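PDB 1UZ5: molybdopterin molybdotransferase from Pyrococcus horikoshii, which probably catalyses the insertion of molybdate into adenylyl-molybdopterin, releasing AMP and Mo-molybdopterin, a late step of molybdenum cofactor biosynthesis. Local coordinates for residues A[54-60]-A[99-105]; A[33-38]-A[156-161]; A[43-47]-A[145-149]; A[350-354]-A[373-377]; A[15-19]-A[288-292]. All coordinates share one frame; numbering follows the deposited sequence.

Interaction 1 (A[54-60]-A[99-105]). With SO4 (sulfate ion), chain B.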
# COMPACT_ATOMS: atom_id res chain seq x y z
N ALA A 54 -33.34 -2.10 -14.05
CA ALA A 54 -34.24 -0.98 -13.84
C ALA A 54 -33.66 -0.12 -12.73
O ALA A 54 -33.07 -0.64 -11.78
CB ALA A 54 -35.61 -1.49 -13.44
N THR A 55 -33.84 1.19 -12.85
CA THR A 55 -33.34 2.11 -11.83
C THR A 55 -34.49 2.66 -10.99
O THR A 55 -34.27 3.42 -10.06
CB THR A 55 -32.58 3.29 -12.47
OG1 THR A 55 -33.46 4.00 -13.35
CG2 THR A 55 -31.38 2.78 -13.26
N VAL A 56 -35.70 2.25 -11.34
CA VAL A 56 -36.90 2.69 -10.61
C VAL A 56 -37.95 1.59 -10.70
O VAL A 56 -37.85 0.70 -11.55
CB VAL A 56 -37.50 3.97 -11.23
CG1 VAL A 56 -36.48 5.09 -11.25
CG2 VAL A 56 -38.00 3.69 -12.64
N ASP A 57 -38.95 1.64 -9.82
CA ASP A 57 -40.04 0.67 -9.86
C ASP A 57 -40.97 1.20 -10.96
O ASP A 57 -41.25 2.39 -11.01
CB ASP A 57 -40.84 0.64 -8.56
CG ASP A 57 -40.05 0.07 -7.39
OD1 ASP A 57 -39.18 -0.79 -7.60
OD2 ASP A 57 -40.33 0.49 -6.25
N GLY A 58 -41.43 0.32 -11.83
CA GLY A 58 -42.32 0.78 -12.88
C GLY A 58 -42.60 -0.27 -13.92
O GLY A 58 -42.73 -1.45 -13.61
N TYR A 59 -42.68 0.16 -15.18
CA TYR A 59 -42.98 -0.78 -16.25
C TYR A 59 -41.96 -0.79 -17.36
O TYR A 59 -41.65 0.25 -17.96
CB TYR A 59 -44.37 -0.49 -16.81
CG TYR A 59 -45.45 -0.67 -15.79
CD1 TYR A 59 -45.77 0.34 -14.87
CD2 TYR A 59 -46.12 -1.89 -15.68
CE1 TYR A 59 -46.72 0.13 -13.87
CE2 TYR A 59 -47.07 -2.10 -14.69
CZ TYR A 59 -47.36 -1.10 -13.79
OH TYR A 59 -48.30 -1.34 -12.82
N ALA A 60 -41.43 -1.98 -17.63
CA ALA A 60 -40.45 -2.18 -18.68
C ALA A 60 -41.24 -2.19 -19.97
O ALA A 60 -42.26 -2.87 -20.07
CB ALA A 60 -39.75 -3.53 -18.50
N ALA A 99 -44.16 -5.01 -18.78
CA ALA A 99 -43.99 -5.84 -17.61
C ALA A 99 -43.70 -4.99 -16.40
O ALA A 99 -42.95 -4.01 -16.48
CB ALA A 99 -42.85 -6.83 -17.82
N TYR A 100 -44.31 -5.32 -15.27
CA TYR A 100 -44.00 -4.58 -14.06
C TYR A 100 -42.57 -4.99 -13.71
O TYR A 100 -42.18 -6.14 -13.92
CB TYR A 100 -44.91 -4.97 -12.90
CG TYR A 100 -44.48 -4.28 -11.63
CD1 TYR A 100 -44.69 -2.92 -11.46
CD2 TYR A 100 -43.76 -4.97 -10.65
CE1 TYR A 100 -44.18 -2.24 -10.36
CE2 TYR A 100 -43.25 -4.30 -9.54
CZ TYR A 100 -43.46 -2.94 -9.40
OH TYR A 100 -42.93 -2.27 -8.33
N ILE A 101 -41.79 -4.06 -13.19
CA ILE A 101 -40.42 -4.39 -12.83
C ILE A 101 -40.01 -3.53 -11.64
O ILE A 101 -40.39 -2.37 -11.55
CB ILE A 101 -39.45 -4.13 -14.01
CG1 ILE A 101 -38.04 -4.62 -13.66
CG2 ILE A 101 -39.41 -2.64 -14.36
CD1 ILE A 101 -37.12 -4.70 -14.87
N SER A 102 -39.27 -4.11 -10.70
CA SER A 102 -38.84 -3.36 -9.53
C SER A 102 -37.40 -2.88 -9.71
O SER A 102 -36.64 -3.43 -10.52
CB SER A 102 -38.97 -4.20 -8.26
OG SER A 102 -38.24 -5.40 -8.36
N THR A 103 -37.04 -1.85 -8.96
CA THR A 103 -35.70 -1.29 -9.05
C THR A 103 -34.65 -2.38 -8.90
O THR A 103 -34.78 -3.26 -8.05
CB THR A 103 -35.47 -0.24 -7.95
OG1 THR A 103 -36.48 0.78 -8.05
CG2 THR A 103 -34.10 0.40 -8.09
N GLY A 104 -33.61 -2.33 -9.73
CA GLY A 104 -32.53 -3.29 -9.67
C GLY A 104 -32.74 -4.58 -10.45
O GLY A 104 -31.79 -5.30 -10.74
N ALA A 105 -33.99 -4.86 -10.80
CA ALA A 105 -34.32 -6.08 -11.53
C ALA A 105 -33.90 -6.04 -13.01
O ALA A 105 -33.75 -4.96 -13.59
CB ALA A 105 -35.81 -6.36 -11.40
S SO4 B . -38.27 -6.95 -5.00
O1 SO4 B . -39.39 -5.78 -5.14
O2 SO4 B . -37.23 -6.37 -4.18
O3 SO4 B . -38.80 -8.02 -4.48
O4 SO4 B . -37.78 -7.09 -6.35
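The Y100 ring turns its edge to Y59 and sets CD1 over one face of that ring, 4.0 Å from Y59 CZ and offset toward the rim. The planes stand 76° apart, a T-shaped (edge-to-face) pair. With Y100 CG anti to the backbone N (chi1 174°), the ring also reaches along the neighbouring segment, and its OH ends 3.6 Å from D57 CB. Y59 in turn touches V79 of strand 75-83 and V120 of strand 120-123. Strands 58-60 and 99-101 are antiparallel neighbours inside the mixed beta sheet of the distal part of the MoeA N-terminal region. G58 with I101 and A60 with A99 are hydrogen-bonded pairs; Y59 with Y100, between them, is a non-hydrogen-bonded pair, and both side chains lie on the same face. I101 and A60 lie on the other face, where I101 CD1 meets A54 CB at 3.8 Å and V114 touches both of these side chains. Beyond the strands, residues S102 to A105 make a type II beta turn, and D57 holds its start. D57 OD1 takes T103 N at 2.7 Å nearly along the C-O bond, and the same oxygen accepts from T103 OG1 at 3.2 Å, from well above the carboxylate plane. At G104 a side chain would jam against the preceding carbonyl O; its N-H bonds to A54 O at 2.7 Å, while A54 N bonds to A105 O. S102 OG donates to sulfate O4 at 2.7 Å; A85 N binds the same ion.

Interaction 2 (A[33-38]-A[156-161]). With SO4 (sulfate ion), chain C.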
# COMPACT_ATOMS: atom_id res chain seq x y z
N GLY A 33 -7.14 -11.21 1.81
CA GLY A 33 -6.36 -10.26 1.03
C GLY A 33 -6.09 -8.94 1.73
O GLY A 33 -5.15 -8.23 1.38
N LEU A 34 -6.91 -8.60 2.73
CA LEU A 34 -6.76 -7.34 3.43
C LEU A 34 -5.33 -7.14 3.93
O LEU A 34 -4.79 -7.98 4.63
CB LEU A 34 -7.73 -7.27 4.62
CG LEU A 34 -7.69 -5.94 5.39
CD1 LEU A 34 -8.11 -4.81 4.47
CD2 LEU A 34 -8.60 -6.01 6.61
N GLY A 35 -4.72 -6.02 3.56
CA GLY A 35 -3.36 -5.75 3.98
C GLY A 35 -2.27 -6.24 3.04
O GLY A 35 -1.14 -5.74 3.09
N ARG A 36 -2.58 -7.20 2.18
CA ARG A 36 -1.59 -7.73 1.25
C ARG A 36 -1.36 -6.80 0.05
O ARG A 36 -2.13 -5.87 -0.18
CB ARG A 36 -2.01 -9.12 0.76
CG ARG A 36 -2.21 -10.13 1.89
CD ARG A 36 -0.91 -10.35 2.68
NE ARG A 36 0.13 -11.00 1.89
CZ ARG A 36 0.33 -12.32 1.85
NH1 ARG A 36 -0.43 -13.13 2.56
NH2 ARG A 36 1.30 -12.82 1.10
N ILE A 37 -0.30 -7.07 -0.69
CA ILE A 37 0.06 -6.25 -1.85
C ILE A 37 -0.19 -7.03 -3.14
O ILE A 37 0.34 -8.13 -3.31
CB ILE A 37 1.56 -5.87 -1.81
CG1 ILE A 37 1.89 -5.18 -0.48
CG2 ILE A 37 1.89 -4.96 -2.98
CD1 ILE A 37 1.15 -3.89 -0.25
N ALA A 38 -0.98 -6.46 -4.04
CA ALA A 38 -1.29 -7.10 -5.32
C ALA A 38 -0.02 -7.36 -6.13
O ALA A 38 0.76 -6.45 -6.38
CB ALA A 38 -2.25 -6.22 -6.13
N GLY A 156 1.38 -3.82 -7.07
CA GLY A 156 2.01 -3.04 -6.02
C GLY A 156 1.03 -2.27 -5.15
O GLY A 156 1.43 -1.58 -4.21
N GLU A 157 -0.26 -2.39 -5.44
CA GLU A 157 -1.26 -1.68 -4.66
C GLU A 157 -1.61 -2.47 -3.41
O GLU A 157 -1.72 -3.70 -3.46
CB GLU A 157 -2.52 -1.46 -5.48
CG GLU A 157 -3.52 -0.52 -4.84
CD GLU A 157 -4.77 -0.32 -5.68
OE1 GLU A 157 -4.67 -0.42 -6.92
OE2 GLU A 157 -5.85 -0.06 -5.11
N ARG A 158 -1.79 -1.78 -2.29
CA ARG A 158 -2.17 -2.43 -1.05
C ARG A 158 -3.67 -2.65 -1.08
O ARG A 158 -4.41 -1.76 -1.51
CB ARG A 158 -1.81 -1.56 0.16
CG ARG A 158 -2.14 -2.22 1.50
CD ARG A 158 -1.83 -1.30 2.68
NE ARG A 158 -0.40 -0.99 2.80
CZ ARG A 158 0.52 -1.85 3.24
NH1 ARG A 158 0.18 -3.07 3.61
NH2 ARG A 158 1.79 -1.46 3.31
N LEU A 159 -4.14 -3.81 -0.63
CA LEU A 159 -5.57 -4.09 -0.64
C LEU A 159 -6.26 -3.62 0.64
O LEU A 159 -6.18 -4.29 1.68
CB LEU A 159 -5.82 -5.58 -0.84
CG LEU A 159 -5.16 -6.23 -2.07
CD1 LEU A 159 -5.40 -7.73 -2.05
CD2 LEU A 159 -5.71 -5.61 -3.34
N GLY A 160 -6.93 -2.48 0.56
CA GLY A 160 -7.68 -1.94 1.68
C GLY A 160 -9.09 -2.49 1.59
O GLY A 160 -9.38 -3.24 0.65
N PHE A 161 -9.98 -2.13 2.51
CA PHE A 161 -11.34 -2.67 2.46
C PHE A 161 -12.09 -2.33 1.18
O PHE A 161 -12.97 -3.07 0.76
CB PHE A 161 -12.17 -2.25 3.70
CG PHE A 161 -12.67 -0.83 3.66
CD1 PHE A 161 -11.86 0.23 4.06
CD2 PHE A 161 -13.96 -0.55 3.22
CE1 PHE A 161 -12.33 1.54 4.03
CE2 PHE A 161 -14.44 0.76 3.18
CZ PHE A 161 -13.62 1.81 3.59
S SO4 C . -1.38 2.30 -2.16
O1 SO4 C . -0.85 2.84 -3.60
O2 SO4 C . -1.42 0.86 -2.29
O3 SO4 C . -0.58 2.70 -1.20
O4 SO4 C . -2.73 2.80 -2.09
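L159 packs against the type II beta turn of G33 to R36, its CD1 lying 3.5 Å from G33 O. This is the tight part: a side chain on G33 would press on L159 CD1, and V153 and V177 also touch L159. The contact joins the loop between strands 25-29 and 42-43 to the loop leading into helix 161-169, in the MoeA N-terminal region. Four backbone bonds lace the two, from G35 N to L159 O at one end to G156 N to A38 O (2.8 Å) at the other. Toward the more open side, L34 CD1 rests 3.4 Å from L159 O, and R158 reaches back over I37. Its chain bends at chi3 (-64°), which brings the guanidinium face over I37 CD1, 4.0 Å from the plane, with NH1 3.0 Å from G35 O at the edge. Replacing R158 by alanine would probably remove the guanidinium cover from one side of I37 and leave G35 O without its cationic neighbour. R158 N makes a nearly straight bond to sulfate O2 at 2.7 Å, and R325 and K328 hold the same ion. The chemistry implies a spot suited to an anion, although this sulfate probably came from the crystallisation liquor.

Interaction 3 (A[43-47]-A[145-149])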
# COMPACT_ATOMS: atom_id res chain seq x y z
N TYR A 43 -7.92 -6.77 -13.76
CA TYR A 43 -8.92 -6.11 -14.59
C TYR A 43 -10.28 -6.76 -14.35
O TYR A 43 -10.37 -7.96 -14.10
CB TYR A 43 -8.51 -6.25 -16.06
CG TYR A 43 -7.17 -5.59 -16.37
CD1 TYR A 43 -7.10 -4.24 -16.71
CD2 TYR A 43 -5.98 -6.32 -16.30
CE1 TYR A 43 -5.87 -3.63 -16.98
CE2 TYR A 43 -4.75 -5.72 -16.56
CZ TYR A 43 -4.70 -4.38 -16.90
OH TYR A 43 -3.49 -3.78 -17.15
N SER A 44 -11.35 -5.98 -14.42
CA SER A 44 -12.67 -6.54 -14.17
C SER A 44 -12.99 -7.68 -15.12
O SER A 44 -12.89 -7.52 -16.34
CB SER A 44 -13.76 -5.48 -14.29
OG SER A 44 -15.02 -6.05 -13.93
N PRO A 45 -13.38 -8.84 -14.58
CA PRO A 45 -13.72 -10.02 -15.38
C PRO A 45 -15.17 -9.97 -15.87
O PRO A 45 -15.59 -10.82 -16.65
CB PRO A 45 -13.49 -11.17 -14.41
CG PRO A 45 -13.96 -10.57 -13.12
CD PRO A 45 -13.36 -9.18 -13.15
N ILE A 46 -15.94 -8.99 -15.40
CA ILE A 46 -17.34 -8.88 -15.81
C ILE A 46 -17.77 -7.44 -15.95
O ILE A 46 -17.09 -6.52 -15.48
CB ILE A 46 -18.30 -9.51 -14.77
CG1 ILE A 46 -18.16 -8.77 -13.44
CG2 ILE A 46 -18.02 -10.99 -14.61
CD1 ILE A 46 -19.27 -9.05 -12.45
N ASP A 47 -18.91 -7.25 -16.61
CA ASP A 47 -19.50 -5.93 -16.78
C ASP A 47 -20.31 -5.68 -15.51
O ASP A 47 -20.89 -6.61 -14.95
CB ASP A 47 -20.49 -5.90 -17.96
CG ASP A 47 -19.80 -5.76 -19.30
OD1 ASP A 47 -19.06 -4.78 -19.50
OD2 ASP A 47 -20.04 -6.63 -20.17
N ASP A 145 -21.51 0.92 -15.06
CA ASP A 145 -20.89 1.21 -13.77
C ASP A 145 -19.41 0.92 -13.98
O ASP A 145 -18.56 1.80 -13.88
CB ASP A 145 -21.48 0.29 -12.69
CG ASP A 145 -21.10 0.71 -11.27
OD1 ASP A 145 -20.10 1.42 -11.09
OD2 ASP A 145 -21.82 0.29 -10.33
N ILE A 146 -19.11 -0.34 -14.29
CA ILE A 146 -17.74 -0.78 -14.56
C ILE A 146 -17.71 -1.69 -15.79
O ILE A 146 -18.35 -2.74 -15.82
CB ILE A 146 -17.15 -1.55 -13.36
CG1 ILE A 146 -16.96 -0.61 -12.16
CG2 ILE A 146 -15.82 -2.18 -13.75
CD1 ILE A 146 -16.43 -1.29 -10.92
N GLU A 147 -16.97 -1.27 -16.81
CA GLU A 147 -16.86 -2.04 -18.04
C GLU A 147 -15.95 -3.24 -17.87
O GLU A 147 -14.90 -3.14 -17.23
CB GLU A 147 -16.29 -1.16 -19.16
CG GLU A 147 -17.22 -0.91 -20.33
CD GLU A 147 -16.52 -0.22 -21.48
OE1 GLU A 147 -15.57 -0.82 -22.04
OE2 GLU A 147 -16.90 0.92 -21.82
N LYS A 148 -16.34 -4.38 -18.43
CA LYS A 148 -15.50 -5.56 -18.35
C LYS A 148 -14.14 -5.16 -18.91
O LYS A 148 -14.06 -4.46 -19.91
CB LYS A 148 -16.10 -6.69 -19.18
CG LYS A 148 -15.33 -8.00 -19.14
CD LYS A 148 -16.04 -9.07 -19.95
CE LYS A 148 -15.23 -10.36 -20.00
NZ LYS A 148 -15.97 -11.44 -20.71
N GLY A 149 -13.06 -5.59 -18.25
CA GLY A 149 -11.73 -5.25 -18.73
C GLY A 149 -11.13 -3.99 -18.11
O GLY A 149 -9.98 -3.66 -18.38
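The two segments, 43-47 and 145-149, meet with S44 beside G149 and D47 beside K148, their end-to-end directions 127° apart. G149 N donates to S44 O at 2.7 Å, and at the other end K148 N donates to D47 OD1 at 3.0 Å. That second donor stands about 50° above the carboxylate plane, reached because D47 CG lies anti to its own carbonyl carbon (chi1 -80°). S44 is buried: its CB meets I146 CG2 at 3.9 Å, and its OG donates to I46 O at 2.6 Å in the carbonyl plane, on a lone pair, so the serine fixes the bend of its own segment. K148, fully extended, runs across P45 and brings CE to within 3.4 Å of P45 O, while Y43 CD1 approaches G149 O at 3.4 Å. D145 and I146 both face V48, a classic beta bulge at the start of segment 145-149. The contact joins two loop segments of the MoeA N-terminal region that run between the distal beta domain and the rest of the chain. Chemically, the main-chain N-H groups do the linking: K148 NZ stays 6.3 Å from D47 OD2, so charge attraction between them is probably weak.

Interaction 4 (A[350-354]-A[373-377])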
# COMPACT_ATOMS: atom_id res chain seq x y z
N LEU A 350 19.02 15.53 8.99
CA LEU A 350 18.54 15.97 10.29
C LEU A 350 17.16 15.44 10.68
O LEU A 350 16.17 15.69 9.99
CB LEU A 350 18.51 17.50 10.33
CG LEU A 350 17.88 18.15 11.56
CD1 LEU A 350 18.73 17.87 12.78
CD2 LEU A 350 17.74 19.65 11.33
N PRO A 351 17.08 14.69 11.79
CA PRO A 351 15.79 14.16 12.24
C PRO A 351 14.94 15.34 12.70
O PRO A 351 15.44 16.22 13.40
CB PRO A 351 16.18 13.25 13.40
CG PRO A 351 17.57 12.82 13.05
CD PRO A 351 18.18 14.11 12.57
N VAL A 352 13.67 15.35 12.32
CA VAL A 352 12.80 16.45 12.72
C VAL A 352 11.45 15.95 13.21
O VAL A 352 11.04 14.82 12.91
CB VAL A 352 12.54 17.43 11.56
CG1 VAL A 352 13.85 17.94 11.00
CG2 VAL A 352 11.71 16.75 10.47
N LYS A 353 10.77 16.80 13.97
CA LYS A 353 9.45 16.49 14.49
C LYS A 353 8.50 17.43 13.77
O LYS A 353 8.74 18.64 13.69
CB LYS A 353 9.38 16.76 15.99
CG LYS A 353 8.02 16.44 16.59
CD LYS A 353 7.91 16.89 18.04
CE LYS A 353 6.56 16.50 18.61
NZ LYS A 353 5.44 16.98 17.75
N LEU A 354 7.41 16.89 13.23
CA LEU A 354 6.45 17.71 12.53
C LEU A 354 5.33 18.13 13.46
O LEU A 354 4.56 17.30 13.94
CB LEU A 354 5.87 16.95 11.33
CG LEU A 354 6.89 16.58 10.25
CD1 LEU A 354 6.20 15.81 9.14
CD2 LEU A 354 7.54 17.84 9.70
N ILE A 373 11.14 8.64 19.48
CA ILE A 373 9.71 8.88 19.58
C ILE A 373 9.29 10.14 18.83
O ILE A 373 8.28 10.13 18.13
CB ILE A 373 9.27 9.02 21.05
CG1 ILE A 373 9.47 7.70 21.79
CG2 ILE A 373 7.80 9.46 21.12
CD1 ILE A 373 8.71 6.53 21.18
N ASP A 374 10.06 11.21 18.97
CA ASP A 374 9.75 12.49 18.32
C ASP A 374 10.05 12.61 16.83
O ASP A 374 9.48 13.46 16.14
CB ASP A 374 10.47 13.64 19.04
CG ASP A 374 10.09 13.76 20.50
OD1 ASP A 374 8.94 13.42 20.84
OD2 ASP A 374 10.94 14.20 21.29
N ALA A 375 10.95 11.78 16.32
CA ALA A 375 11.33 11.85 14.90
C ALA A 375 10.23 11.41 13.93
O ALA A 375 9.91 10.23 13.83
CB ALA A 375 12.59 11.02 14.67
N ASP A 376 9.66 12.37 13.21
CA ASP A 376 8.61 12.07 12.24
C ASP A 376 9.20 11.87 10.86
O ASP A 376 8.58 11.26 9.99
CB ASP A 376 7.58 13.20 12.21
CG ASP A 376 6.85 13.35 13.52
OD1 ASP A 376 6.38 12.32 14.05
OD2 ASP A 376 6.74 14.49 14.03
N GLY A 377 10.41 12.38 10.67
CA GLY A 377 11.08 12.26 9.39
C GLY A 377 12.42 12.97 9.43
O GLY A 377 12.90 13.35 10.50
O HOH W 1 4.50 14.80 15.45
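D376 OD2 is gripped by two donors, L354 N at 2.6 Å and a water at 2.7 Å. The amide uses the anti lone pair, the one turned away from the other carboxylate oxygen. D376 and G377 both face V352 across the strands, a classic beta bulge, at the point where the chain leaves helix 368-374 and enters strand 377-381 of the C-terminal domain IV. Within the bulge V352 O accepts from D376 N at 2.8 Å in the carbonyl plane, and more weakly from G377 N at 3.4 Å; V352 N in turn donates to G377 O. The carboxylate comes to L354 because D376 CB points toward strand 350-354 and CG lies beside its own backbone N (chi1 -64°). The shared water also donates to L354 O, 2.9 Å away. K353 runs alongside D376 in the same direction, yet its NZ stops 4.7 Å from D376 OD2, so the water, weakly bonded to NZ, probably bridges the two groups. With an alanine in place of D376, L354 N would probably lose its acceptor, and the water would be left with less to fix it between strand and turn. The aliphatic part of K353 also crosses the end of the helix, its CG lying 3.3 Å from D374 O. Strand 347-354 pairs antiparallel with 358-361, and the buried V352 touches A359 and also V396 of strand 391-398. Across the bulge itself, V352 CG2 rests 3.6 Å from G377 O.

Interaction 5 (A[15-19]-A[288-292])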
# COMPACT_ATOMS: atom_id res chain seq x y z
N VAL A 15 24.13 0.78 -5.59
CA VAL A 15 24.45 -0.58 -5.18
C VAL A 15 23.20 -1.34 -4.74
O VAL A 15 22.99 -2.49 -5.14
CB VAL A 15 25.47 -0.59 -4.02
CG1 VAL A 15 25.71 -2.01 -3.53
CG2 VAL A 15 26.78 0.04 -4.48
N VAL A 16 22.38 -0.71 -3.92
CA VAL A 16 21.16 -1.36 -3.45
C VAL A 16 20.24 -1.63 -4.64
O VAL A 16 19.63 -2.69 -4.74
CB VAL A 16 20.41 -0.49 -2.42
CG1 VAL A 16 19.11 -1.18 -2.02
CG2 VAL A 16 21.29 -0.26 -1.20
N GLN A 17 20.17 -0.67 -5.55
CA GLN A 17 19.35 -0.81 -6.75
C GLN A 17 19.80 -2.04 -7.52
O GLN A 17 18.99 -2.70 -8.17
CB GLN A 17 19.47 0.42 -7.63
CG GLN A 17 19.00 1.71 -6.97
CD GLN A 17 19.13 2.91 -7.88
OE1 GLN A 17 18.55 2.95 -8.97
NE2 GLN A 17 19.89 3.91 -7.44
N SER A 18 21.09 -2.35 -7.45
CA SER A 18 21.63 -3.51 -8.16
C SER A 18 21.12 -4.79 -7.53
O SER A 18 21.16 -5.85 -8.16
CB SER A 18 23.16 -3.50 -8.13
OG SER A 18 23.66 -4.12 -6.95
N PHE A 19 20.65 -4.71 -6.29
CA PHE A 19 20.13 -5.90 -5.62
C PHE A 19 18.71 -6.13 -6.11
O PHE A 19 18.03 -5.20 -6.53
CB PHE A 19 20.08 -5.73 -4.10
CG PHE A 19 21.42 -5.50 -3.46
CD1 PHE A 19 22.57 -6.09 -3.98
CD2 PHE A 19 21.54 -4.71 -2.32
CE1 PHE A 19 23.81 -5.90 -3.38
CE2 PHE A 19 22.77 -4.52 -1.70
CZ PHE A 19 23.91 -5.11 -2.23
N ILE A 288 27.33 -0.26 6.62
CA ILE A 288 27.84 -1.33 5.77
C ILE A 288 26.75 -1.94 4.88
O ILE A 288 25.60 -2.06 5.29
CB ILE A 288 28.43 -2.47 6.62
CG1 ILE A 288 29.54 -1.92 7.53
CG2 ILE A 288 28.97 -3.57 5.73
CD1 ILE A 288 30.02 -2.92 8.56
N ILE A 289 27.13 -2.32 3.67
CA ILE A 289 26.21 -2.97 2.73
C ILE A 289 26.99 -4.08 2.04
O ILE A 289 28.00 -3.82 1.38
CB ILE A 289 25.69 -2.00 1.65
CG1 ILE A 289 25.01 -0.80 2.30
CG2 ILE A 289 24.69 -2.73 0.75
CD1 ILE A 289 24.53 0.23 1.30
N GLY A 290 26.53 -5.31 2.21
CA GLY A 290 27.21 -6.43 1.59
C GLY A 290 26.26 -7.49 1.07
O GLY A 290 25.04 -7.29 1.02
N VAL A 291 26.82 -8.63 0.69
CA VAL A 291 26.04 -9.74 0.17
C VAL A 291 26.64 -11.05 0.64
O VAL A 291 27.84 -11.28 0.52
CB VAL A 291 26.02 -9.73 -1.38
CG1 VAL A 291 25.19 -10.90 -1.90
CG2 VAL A 291 25.45 -8.41 -1.89
N ILE A 292 25.79 -11.90 1.21
CA ILE A 292 26.21 -13.21 1.69
C ILE A 292 25.24 -14.22 1.08
O ILE A 292 24.02 -14.12 1.27
CB ILE A 292 26.13 -13.31 3.23
CG1 ILE A 292 27.07 -12.28 3.87
CG2 ILE A 292 26.49 -14.72 3.67
CD1 ILE A 292 27.03 -12.27 5.39
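F19 CG lies anti to its carbonyl carbon (chi1 -61°); I289, with chi1 -57°, puts CG2 anti to the backbone N and toward the ring, while CG1 carries CD1 to V16. I289 CG2 comes to the ring edge, in its plane, 3.6 Å from F19 CE2. V291 arrives from the opposite direction to F19, its CG2 a close 3.3 Å from F19 CE1, so the two side chains meet the ring to either side of CZ. Beneath one ring face, over its centre, lies V15 O, 3.6 Å from the plane, where the helix itself seats the phenyl group. The contact packs the C-terminal end of helix 9-18 and F19 just after it onto strand 288-292 of the mixed sheet in the probable molybdopterin-binding domain, an alpha/beta domain with helices on both sides of the sheet. No hydrogen bond links the two segments. I289 and V291 both point toward segment 15-19, with G290 between them; I288 and I292 point to the other face, where helix 263-271 meets them. V16 adds a looser touch, its CG2 4.1 Å from I289 CD1 with the side chains crossing at about a right angle. V15 CG1 stays at the fringe, 4.5 Å from I289 CG2. Helix 304-322 closes the same side: its L318 touches V16 and F19, and its L314 touches I289.

How the interactions relate
From the N terminus, segment 15-19 is first in order but closes last of the nested set: interaction 5 brings it to 288-292 and so encloses interactions 1, 2 and 3. Inside that loop, 33-38 pairs with 156-161, within it 43-47 pairs with 145-149, and innermost 54-60 pairs with 99-105, each loop nested in the one before, with no crossings. These three step outward from the body of the chain to the distal beta domain, interactions 1 and 2 lying about 37 Å apart between centres. Interaction 5 joins the N-terminal helix to the probable molybdopterin-binding domain. Interaction 4 follows in series, a short local closure within the C-terminal domain, about 59 Å from interaction 1 between centres.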